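PDB 4CN8: proximal thread matrix protein 1 from Mytilus galloprovincialis, which binds zinc and is probably a matrix protein of the mussel's proximal byssal threads, built on two von Willebrand factor type A domains. Local coordinates for residues E48-Q53 with D86-V91; A54-L59 with S99-V104; D254-F259 with E348-R353. All blocks are in the same frame, centred on the assembly; numbering follows the deposited sequence.

Contact 1 (E48-Q53 with D86-V91)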
loop_
_atom_site.group_PDB
_atom_site.type_symbol
_atom_site.label_atom_id
_atom_site.label_comp_id
_atom_site.label_asym_id
_atom_site.label_seq_id
_atom_site.Cartn_x
_atom_site.Cartn_y
_atom_site.Cartn_z
ATOM N N GLU A 48 2.131 23.049 3.045
ATOM C CA GLU A 48 1.248 22.029 2.485
ATOM C C GLU A 48 -0.183 21.993 2.971
ATOM O O GLU A 48 -0.447 22.029 4.170
ATOM C CB GLU A 48 1.895 20.679 2.751
ATOM C CG GLU A 48 3.058 20.354 1.861
ATOM C CD GLU A 48 2.654 20.224 0.409
ATOM O OE1 GLU A 48 1.873 19.301 0.093
ATOM O OE2 GLU A 48 3.126 21.037 -0.413
ATOM N N GLU A 49 -1.105 21.904 2.026
ATOM C CA GLU A 49 -2.512 21.897 2.354
ATOM C C GLU A 49 -3.207 20.728 1.675
ATOM O O GLU A 49 -2.723 20.181 0.681
ATOM C CB GLU A 49 -3.154 23.216 1.926
ATOM C CG GLU A 49 -2.477 24.451 2.517
ATOM C CD GLU A 49 -2.776 24.641 3.993
ATOM O OE1 GLU A 49 -3.958 24.513 4.385
ATOM O OE2 GLU A 49 -1.826 24.915 4.763
ATOM N N CYS A 50 -4.344 20.344 2.236
ATOM C CA CYS A 50 -5.166 19.307 1.651
ATOM C C CYS A 50 -6.620 19.724 1.753
ATOM O O CYS A 50 -7.111 20.023 2.842
ATOM C CB CYS A 50 -4.955 17.969 2.360
ATOM S SG CYS A 50 -6.081 16.666 1.796
ATOM N N ASP A 51 -7.302 19.735 0.614
ATOM C CA ASP A 51 -8.690 20.160 0.566
ATOM C C ASP A 51 -9.639 18.971 0.617
ATOM O O ASP A 51 -10.853 19.148 0.664
ATOM C CB ASP A 51 -8.950 20.962 -0.706
ATOM C CG ASP A 51 -7.758 21.800 -1.126
ATOM O OD1 ASP A 51 -7.494 22.837 -0.478
ATOM O OD2 ASP A 51 -7.091 21.428 -2.116
ATOM N N VAL A 52 -9.096 17.758 0.610
ATOM C CA VAL A 52 -9.937 16.568 0.589
ATOM C C VAL A 52 -10.777 16.473 1.860
ATOM O O VAL A 52 -10.284 16.677 2.966
ATOM C CB VAL A 52 -9.106 15.279 0.429
ATOM C CG1 VAL A 52 -9.971 14.061 0.639
ATOM C CG2 VAL A 52 -8.468 15.223 -0.946
ATOM N N GLN A 53 -12.056 16.169 1.684
ATOM C CA GLN A 53 -12.965 15.972 2.799
ATOM C C GLN A 53 -12.700 14.606 3.417
ATOM O O GLN A 53 -12.634 13.602 2.709
ATOM C CB GLN A 53 -14.409 16.076 2.313
ATOM C CG GLN A 53 -15.266 17.034 3.126
ATOM C CD GLN A 53 -16.578 17.359 2.439
ATOM O OE1 GLN A 53 -17.515 16.555 2.450
ATOM N NE2 GLN A 53 -16.653 18.541 1.830
ATOM N N ASP A 86 -4.230 21.808 11.128
ATOM C CA ASP A 86 -4.173 23.065 10.390
ATOM C C ASP A 86 -4.029 22.842 8.894
ATOM O O ASP A 86 -4.469 23.667 8.091
ATOM C CB ASP A 86 -3.000 23.919 10.874
ATOM C CG ASP A 86 -3.226 24.485 12.257
ATOM O OD1 ASP A 86 -4.403 24.690 12.628
ATOM O OD2 ASP A 86 -2.227 24.725 12.971
ATOM N N SER A 87 -3.398 21.735 8.523
ATOM C CA SER A 87 -3.123 21.449 7.120
ATOM C C SER A 87 -4.367 21.007 6.344
ATOM O O SER A 87 -4.316 20.868 5.125
ATOM C CB SER A 87 -2.057 20.367 7.003
ATOM O OG SER A 87 -2.563 19.141 7.494
ATOM N N PHE A 88 -5.476 20.790 7.045
ATOM C CA PHE A 88 -6.715 20.370 6.392
ATOM C C PHE A 88 -7.767 21.478 6.326
ATOM O O PHE A 88 -8.480 21.755 7.296
ATOM C CB PHE A 88 -7.283 19.119 7.063
ATOM C CG PHE A 88 -6.694 17.844 6.535
ATOM C CD1 PHE A 88 -5.390 17.487 6.831
ATOM C CD2 PHE A 88 -7.439 17.012 5.726
ATOM C CE1 PHE A 88 -4.846 16.322 6.331
ATOM C CE2 PHE A 88 -6.899 15.846 5.223
ATOM C CZ PHE A 88 -5.600 15.501 5.527
ATOM N N THR A 89 -7.847 22.090 5.148
ATOM C CA THR A 89 -8.762 23.183 4.853
ATOM C C THR A 89 -10.181 22.933 5.348
ATOM O O THR A 89 -10.773 23.778 6.018
ATOM C CB THR A 89 -8.832 23.392 3.328
ATOM O OG1 THR A 89 -7.504 23.519 2.803
ATOM C CG2 THR A 89 -9.652 24.628 2.978
ATOM N N THR A 90 -10.720 21.770 4.999
ATOM C CA THR A 90 -12.128 21.457 5.230
ATOM C C THR A 90 -12.496 21.241 6.693
ATOM O O THR A 90 -13.678 21.204 7.031
ATOM C CB THR A 90 -12.521 20.187 4.465
ATOM O OG1 THR A 90 -11.625 19.124 4.821
ATOM C CG2 THR A 90 -12.445 20.432 2.972
ATOM N N VAL A 91 -11.492 21.071 7.549
ATOM C CA VAL A 91 -11.729 20.862 8.976
ATOM C C VAL A 91 -12.418 22.071 9.586
ATOM O O VAL A 91 -11.814 23.139 9.709
ATOM C CB VAL A 91 -10.411 20.624 9.735
ATOM C CG1 VAL A 91 -10.642 20.661 11.241
ATOM C CG2 VAL A 91 -9.794 19.299 9.320
#
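Cys50 and Phe88 meet because of two torsions. The SG of Cys50 stands opposite its own backbone N (chi1 174°). CB of Phe88 points away from residues 48-53, but with CG beside the backbone N (chi1 -85°) the ring comes back against Cys50 CB. This CB sits over the centre of one ring face, 4.1 Å from the Phe88 ring centroid, in a CH-pi contact. Cys50 SG lies obliquely to the same ring, 3.6 Å from Phe88 CE2, a sulfur-aromatic contact. Val52 O comes near the ring edge. The backbones form a single bridge at this pair. Cys50 N donates to Ser87 O at 2.9 Å, and Thr89 N donates to Cys50 O at 3.2 Å. Asp51 and Thr89 run side by side, and Thr89 OG1 gives Asp51 OD1 a weak bond of 3.4 Å. The firmer partner of this carboxylate is His446, bonded through OD2. Glu49, Asp51 and His446 are zinc ligands seen in a crystal structure of this protein, so the bridge lies beside that site. With the ring of Phe88 cut back to an alanine, CB and SG of Cys50 would probably lose the ring face they pack on, opening a gap beside the disulfide. That disulfide joins Cys50 to Cys242. A type I turn from Phe88 to Val91 follows the bridge. Residues 86-91 leave the end of helix 73-86, and Ser87 and Phe88 also touch helix 234-241. On its other side, strand 49-50 pairs antiparallel with strand 439-446.

Contact 2 (A54-L59 with S99-V104)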
loop_
_atom_site.group_PDB
_atom_site.type_symbol
_atom_site.label_atom_id
_atom_site.label_comp_id
_atom_site.label_asym_id
_atom_site.label_seq_id
_atom_site.Cartn_x
_atom_site.Cartn_y
_atom_site.Cartn_z
ATOM N N ALA A 54 -12.544 14.565 4.738
ATOM C CA ALA A 54 -12.102 13.340 5.392
ATOM C C ALA A 54 -12.430 13.259 6.875
ATOM O O ALA A 54 -12.382 14.251 7.597
ATOM C CB ALA A 54 -10.601 13.174 5.203
ATOM N N ASP A 55 -12.762 12.049 7.309
ATOM C CA ASP A 55 -12.790 11.703 8.717
ATOM C C ASP A 55 -11.420 11.129 9.066
ATOM O O ASP A 55 -11.018 10.092 8.533
ATOM C CB ASP A 55 -13.886 10.673 8.989
ATOM C CG ASP A 55 -15.281 11.260 8.883
ATOM O OD1 ASP A 55 -15.471 12.421 9.314
ATOM O OD2 ASP A 55 -16.188 10.558 8.376
ATOM N N ILE A 56 -10.701 11.811 9.953
ATOM C CA ILE A 56 -9.315 11.465 10.256
ATOM C C ILE A 56 -9.122 11.082 11.717
ATOM O O ILE A 56 -9.370 11.880 12.616
ATOM C CB ILE A 56 -8.391 12.648 9.972
ATOM C CG1 ILE A 56 -8.447 13.021 8.491
ATOM C CG2 ILE A 56 -6.970 12.317 10.380
ATOM C CD1 ILE A 56 -7.925 14.416 8.196
ATOM N N ILE A 57 -8.658 9.860 11.949
ATOM C CA ILE A 57 -8.374 9.399 13.297
ATOM C C ILE A 57 -6.873 9.228 13.502
ATOM O O ILE A 57 -6.205 8.540 12.727
ATOM C CB ILE A 57 -9.038 8.054 13.568
ATOM C CG1 ILE A 57 -10.560 8.183 13.479
ATOM C CG2 ILE A 57 -8.614 7.515 14.927
ATOM C CD1 ILE A 57 -11.168 9.003 14.585
ATOM N N VAL A 58 -6.345 9.848 14.552
ATOM C CA VAL A 58 -4.944 9.675 14.904
ATOM C C VAL A 58 -4.838 8.673 16.038
ATOM O O VAL A 58 -5.465 8.833 17.081
ATOM C CB VAL A 58 -4.289 11.006 15.326
ATOM C CG1 VAL A 58 -2.947 10.763 15.984
ATOM C CG2 VAL A 58 -4.116 11.907 14.126
ATOM N N LEU A 59 -4.055 7.626 15.821
ATOM C CA LEU A 59 -3.809 6.640 16.860
ATOM C C LEU A 59 -2.522 7.032 17.577
ATOM O O LEU A 59 -1.427 6.967 17.003
ATOM C CB LEU A 59 -3.704 5.248 16.238
ATOM C CG LEU A 59 -4.006 4.004 17.077
ATOM C CD1 LEU A 59 -5.107 4.245 18.092
ATOM C CD2 LEU A 59 -4.397 2.850 16.149
ATOM N N SER A 99 -15.266 18.093 7.210
ATOM C CA SER A 99 -14.113 17.273 7.603
ATOM C C SER A 99 -13.898 17.246 9.119
ATOM O O SER A 99 -13.915 18.286 9.770
ATOM C CB SER A 99 -12.858 17.798 6.905
ATOM O OG SER A 99 -11.701 17.086 7.295
ATOM N N GLN A 100 -13.679 16.052 9.667
ATOM C CA GLN A 100 -13.609 15.863 11.117
ATOM C C GLN A 100 -12.305 15.209 11.594
ATOM O O GLN A 100 -11.471 14.775 10.794
ATOM C CB GLN A 100 -14.798 15.024 11.602
ATOM C CG GLN A 100 -16.170 15.656 11.352
ATOM C CD GLN A 100 -17.328 14.787 11.835
ATOM O OE1 GLN A 100 -18.153 15.224 12.637
ATOM N NE2 GLN A 100 -17.396 13.556 11.333
ATOM N N PHE A 101 -12.156 15.135 12.914
ATOM C CA PHE A 101 -10.912 14.711 13.550
ATOM C C PHE A 101 -11.184 14.040 14.887
ATOM O O PHE A 101 -12.002 14.510 15.674
ATOM C CB PHE A 101 -10.018 15.922 13.791
ATOM C CG PHE A 101 -8.677 15.839 13.121
ATOM C CD1 PHE A 101 -7.607 15.246 13.757
ATOM C CD2 PHE A 101 -8.485 16.374 11.857
ATOM C CE1 PHE A 101 -6.370 15.177 13.143
ATOM C CE2 PHE A 101 -7.254 16.305 11.238
ATOM C CZ PHE A 101 -6.194 15.706 11.885
ATOM N N GLY A 102 -10.481 12.948 15.149
ATOM C CA GLY A 102 -10.642 12.217 16.390
ATOM C C GLY A 102 -9.290 11.710 16.839
ATOM O O GLY A 102 -8.371 11.596 16.030
ATOM N N VAL A 103 -9.158 11.407 18.124
ATOM C CA VAL A 103 -7.897 10.898 18.636
ATOM C C VAL A 103 -8.112 9.759 19.608
ATOM O O VAL A 103 -8.945 9.835 20.508
ATOM C CB VAL A 103 -7.082 11.989 19.337
ATOM C CG1 VAL A 103 -5.872 11.377 20.031
ATOM C CG2 VAL A 103 -6.647 13.045 18.334
ATOM N N VAL A 104 -7.337 8.703 19.417
ATOM C CA VAL A 104 -7.422 7.535 20.264
ATOM C C VAL A 104 -6.057 7.250 20.851
ATOM O O VAL A 104 -5.073 7.117 20.129
ATOM C CB VAL A 104 -7.890 6.318 19.470
ATOM C CG1 VAL A 104 -7.945 5.093 20.364
ATOM C CG2 VAL A 104 -9.250 6.594 18.847
#
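Ala54 O is gripped by two donors. Ser99 OG reaches it at 2.9 Å, in the carbonyl plane on a lone pair, and Gln100 N comes at 3.0 Å, tilted from that plane. To get there, Ser99 OG is turned opposite its backbone N (chi1 177°). Gln100 NE2 gives Asp55 OD1 an almost straight bond of 3.0 Å. NE2 lies above the carboxylate plane of Asp55, while OD1 lies in the amide plane of Gln100. Lys165 forms a salt bridge with OD1, and Gly159 O also accepts from NE2. The segments are parallel neighbours in the central sheet of a von Willebrand factor A domain, a Rossmann-like fold. Ile56 N donates to Gln100 O and Val58 N to Gly102 O. Gly102 N donates to Ile56 O, and Val104 N to Val58 O with an N-H...O angle of 175°. On the face of Ile56 and Val58, Ile56 CG2 lies over the Phe101 ring, offset toward the rim, 4.1 Å from its centroid. Ile56 CD1 touches Phe101 CE2 at 3.6 Å. On the other face, Ile57 CD1 lies 3.7 Å from Gly102 CA, where a side chain would clash. Leu59 CD1 packs on Val104 CG1 at 3.7 Å.

Contact 3 (D254-F259 with E348-R353)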
loop_
_atom_site.group_PDB
_atom_site.type_symbol
_atom_site.label_atom_id
_atom_site.label_comp_id
_atom_site.label_asym_id
_atom_site.label_seq_id
_atom_site.Cartn_x
_atom_site.Cartn_y
_atom_site.Cartn_z
ATOM N N ASP A 254 -0.006 2.133 -17.050
ATOM C CA ASP A 254 1.049 1.387 -17.724
ATOM C C ASP A 254 1.257 0.079 -16.975
ATOM O O ASP A 254 1.750 0.065 -15.852
ATOM C CB ASP A 254 2.351 2.190 -17.753
ATOM C CG ASP A 254 2.313 3.326 -18.753
ATOM O OD1 ASP A 254 1.560 3.220 -19.745
ATOM O OD2 ASP A 254 3.037 4.324 -18.552
ATOM N N ILE A 255 0.878 -1.023 -17.604
ATOM C CA ILE A 255 0.874 -2.308 -16.925
ATOM C C ILE A 255 1.843 -3.273 -17.566
ATOM O O ILE A 255 1.736 -3.594 -18.748
ATOM C CB ILE A 255 -0.534 -2.925 -16.921
ATOM C CG1 ILE A 255 -1.458 -2.064 -16.067
ATOM C CG2 ILE A 255 -0.497 -4.352 -16.392
ATOM C CD1 ILE A 255 -2.878 -2.533 -16.048
ATOM N N ALA A 256 2.786 -3.739 -16.761
ATOM C CA ALA A 256 3.785 -4.688 -17.212
ATOM C C ALA A 256 3.532 -6.046 -16.594
ATOM O O ALA A 256 3.524 -6.192 -15.376
ATOM C CB ALA A 256 5.176 -4.208 -16.832
ATOM N N PHE A 257 3.329 -7.045 -17.438
ATOM C CA PHE A 257 3.290 -8.412 -16.968
ATOM C C PHE A 257 4.717 -8.888 -16.870
ATOM O O PHE A 257 5.486 -8.739 -17.810
ATOM C CB PHE A 257 2.517 -9.307 -17.930
ATOM C CG PHE A 257 1.058 -8.983 -18.020
ATOM C CD1 PHE A 257 0.197 -9.320 -17.001
ATOM C CD2 PHE A 257 0.547 -8.353 -19.133
ATOM C CE1 PHE A 257 -1.152 -9.033 -17.088
ATOM C CE2 PHE A 257 -0.801 -8.065 -19.226
ATOM C CZ PHE A 257 -1.650 -8.406 -18.201
ATOM N N VAL A 258 5.079 -9.428 -15.718
ATOM C CA VAL A 258 6.403 -9.991 -15.522
ATOM C C VAL A 258 6.212 -11.446 -15.124
ATOM O O VAL A 258 6.062 -11.763 -13.951
ATOM C CB VAL A 258 7.198 -9.196 -14.458
ATOM C CG1 VAL A 258 8.591 -9.766 -14.275
ATOM C CG2 VAL A 258 7.297 -7.756 -14.880
ATOM N N PHE A 259 6.198 -12.325 -16.121
ATOM C CA PHE A 259 5.785 -13.711 -15.917
ATOM C C PHE A 259 6.910 -14.726 -16.053
ATOM O O PHE A 259 7.785 -14.610 -16.908
ATOM C CB PHE A 259 4.667 -14.073 -16.895
ATOM C CG PHE A 259 3.306 -13.639 -16.444
ATOM C CD1 PHE A 259 3.148 -12.563 -15.581
ATOM C CD2 PHE A 259 2.182 -14.320 -16.861
ATOM C CE1 PHE A 259 1.895 -12.179 -15.158
ATOM C CE2 PHE A 259 0.931 -13.935 -16.437
ATOM C CZ PHE A 259 0.785 -12.870 -15.587
ATOM N N GLU A 348 13.952 -1.475 -19.133
ATOM C CA GLU A 348 13.577 -1.602 -20.541
ATOM C C GLU A 348 12.136 -1.195 -20.840
ATOM O O GLU A 348 11.806 -0.866 -21.982
ATOM C CB GLU A 348 13.789 -3.040 -21.010
ATOM C CG GLU A 348 15.226 -3.512 -20.924
ATOM C CD GLU A 348 16.107 -2.893 -21.985
ATOM O OE1 GLU A 348 15.658 -1.942 -22.662
ATOM O OE2 GLU A 348 17.249 -3.368 -22.153
ATOM N N VAL A 349 11.282 -1.213 -19.822
ATOM C CA VAL A 349 9.848 -1.068 -20.047
ATOM C C VAL A 349 9.304 0.298 -19.637
ATOM O O VAL A 349 8.754 1.023 -20.466
ATOM C CB VAL A 349 9.078 -2.176 -19.307
ATOM C CG1 VAL A 349 7.584 -2.021 -19.495
ATOM C CG2 VAL A 349 9.525 -3.534 -19.802
ATOM N N PHE A 350 9.453 0.647 -18.363
ATOM C CA PHE A 350 8.817 1.846 -17.820
ATOM C C PHE A 350 9.432 3.186 -18.256
ATOM O O PHE A 350 8.725 4.194 -18.317
ATOM C CB PHE A 350 8.725 1.746 -16.292
ATOM C CG PHE A 350 7.665 0.786 -15.826
ATOM C CD1 PHE A 350 6.328 1.076 -16.025
ATOM C CD2 PHE A 350 8.002 -0.408 -15.222
ATOM C CE1 PHE A 350 5.347 0.203 -15.625
ATOM C CE2 PHE A 350 7.022 -1.287 -14.814
ATOM C CZ PHE A 350 5.692 -0.980 -15.018
ATOM N N PRO A 351 10.742 3.211 -18.562
ATOM C CA PRO A 351 11.281 4.466 -19.104
ATOM C C PRO A 351 10.821 4.764 -20.535
ATOM O O PRO A 351 10.765 5.939 -20.913
ATOM C CB PRO A 351 12.796 4.252 -19.058
ATOM C CG PRO A 351 12.989 2.781 -18.994
ATOM C CD PRO A 351 11.801 2.221 -18.288
ATOM N N ASN A 352 10.492 3.723 -21.302
ATOM C CA ASN A 352 10.089 3.873 -22.708
ATOM C C ASN A 352 8.578 3.887 -22.968
ATOM O O ASN A 352 8.065 2.996 -23.650
ATOM C CB ASN A 352 10.698 2.747 -23.550
ATOM C CG ASN A 352 12.188 2.903 -23.745
ATOM O OD1 ASN A 352 12.677 3.997 -24.028
ATOM N ND2 ASN A 352 12.925 1.807 -23.586
ATOM N N ARG A 353 7.869 4.891 -22.449
ATOM C CA ARG A 353 6.470 5.096 -22.826
ATOM C C ARG A 353 6.375 6.124 -23.964
ATOM O O ARG A 353 6.429 7.341 -23.751
ATOM C CB ARG A 353 5.613 5.546 -21.638
ATOM C CG ARG A 353 4.105 5.460 -21.925
ATOM C CD ARG A 353 3.249 6.404 -21.057
ATOM N NE ARG A 353 1.851 5.949 -20.978
ATOM C CZ ARG A 353 0.792 6.562 -21.516
ATOM N NH1 ARG A 353 0.918 7.704 -22.187
ATOM N NH2 ARG A 353 -0.418 6.030 -21.372
#
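Asp254 and Arg353 join a central strand of the second von Willebrand factor A domain to the loop that follows helix 338-349. The strand, 253-260, is one of the parallel strands of the domain's mixed sheet. Apolar contacts come first. Ala256 CB points toward residues 348-353 and lies 3.7 Å from Phe350 CZ. The same methyl meets Val349 CG1 at 4.2 Å. Phe350 sets CG opposite its carbonyl carbon (chi1 -74°), which carries the ring end toward the strand. Val365 of strand 362-369 also touches Phe350. A carbonyl-to-ring-edge contact is the second kind: Asp254 O lies in the plane of the ring, 3.6 Å from Phe350 CE1. Backbone bonds of Asp254 and Ala256 to strand 362-369 fix both residues in the sheet. The polar part is one salt bridge. The Arg353 chain runs extended from CG to NE and crosses the aspartate at about a right angle. The carboxylate and guanidinium planes stand 41° apart. A weak second bond joins Arg353 NE to Asp254 OD2 at 3.2 Å. The main bond, from Arg353 NE to Asp254 OD1, is 3.0 Å long with an N-H...O angle of 168°, and it uses the syn lone pair of OD1.

In the fold
From the N terminus, residues 48-53 lead straight into strand 54-61. Contact 1 closes the first loop, bringing the end of helix 73-86 back to strand 49-50. Contact 2 closes the next, laying strand 100-106 beside strand 54-61. The two loops cross, since their segments alternate along the chain. They also touch: Phe88 CE2 packs on Ile56 CD1, and Val91 packs on Phe101. Together they tie strand 49-50 and the loop after helix 73-86 to the first central sheet. Contact 3 comes later, in series, and joins strand 253-260 to the segment after helix 338-349 in the second domain. Its centre lies about 38 Å from that of contact 2, across the chain's centre.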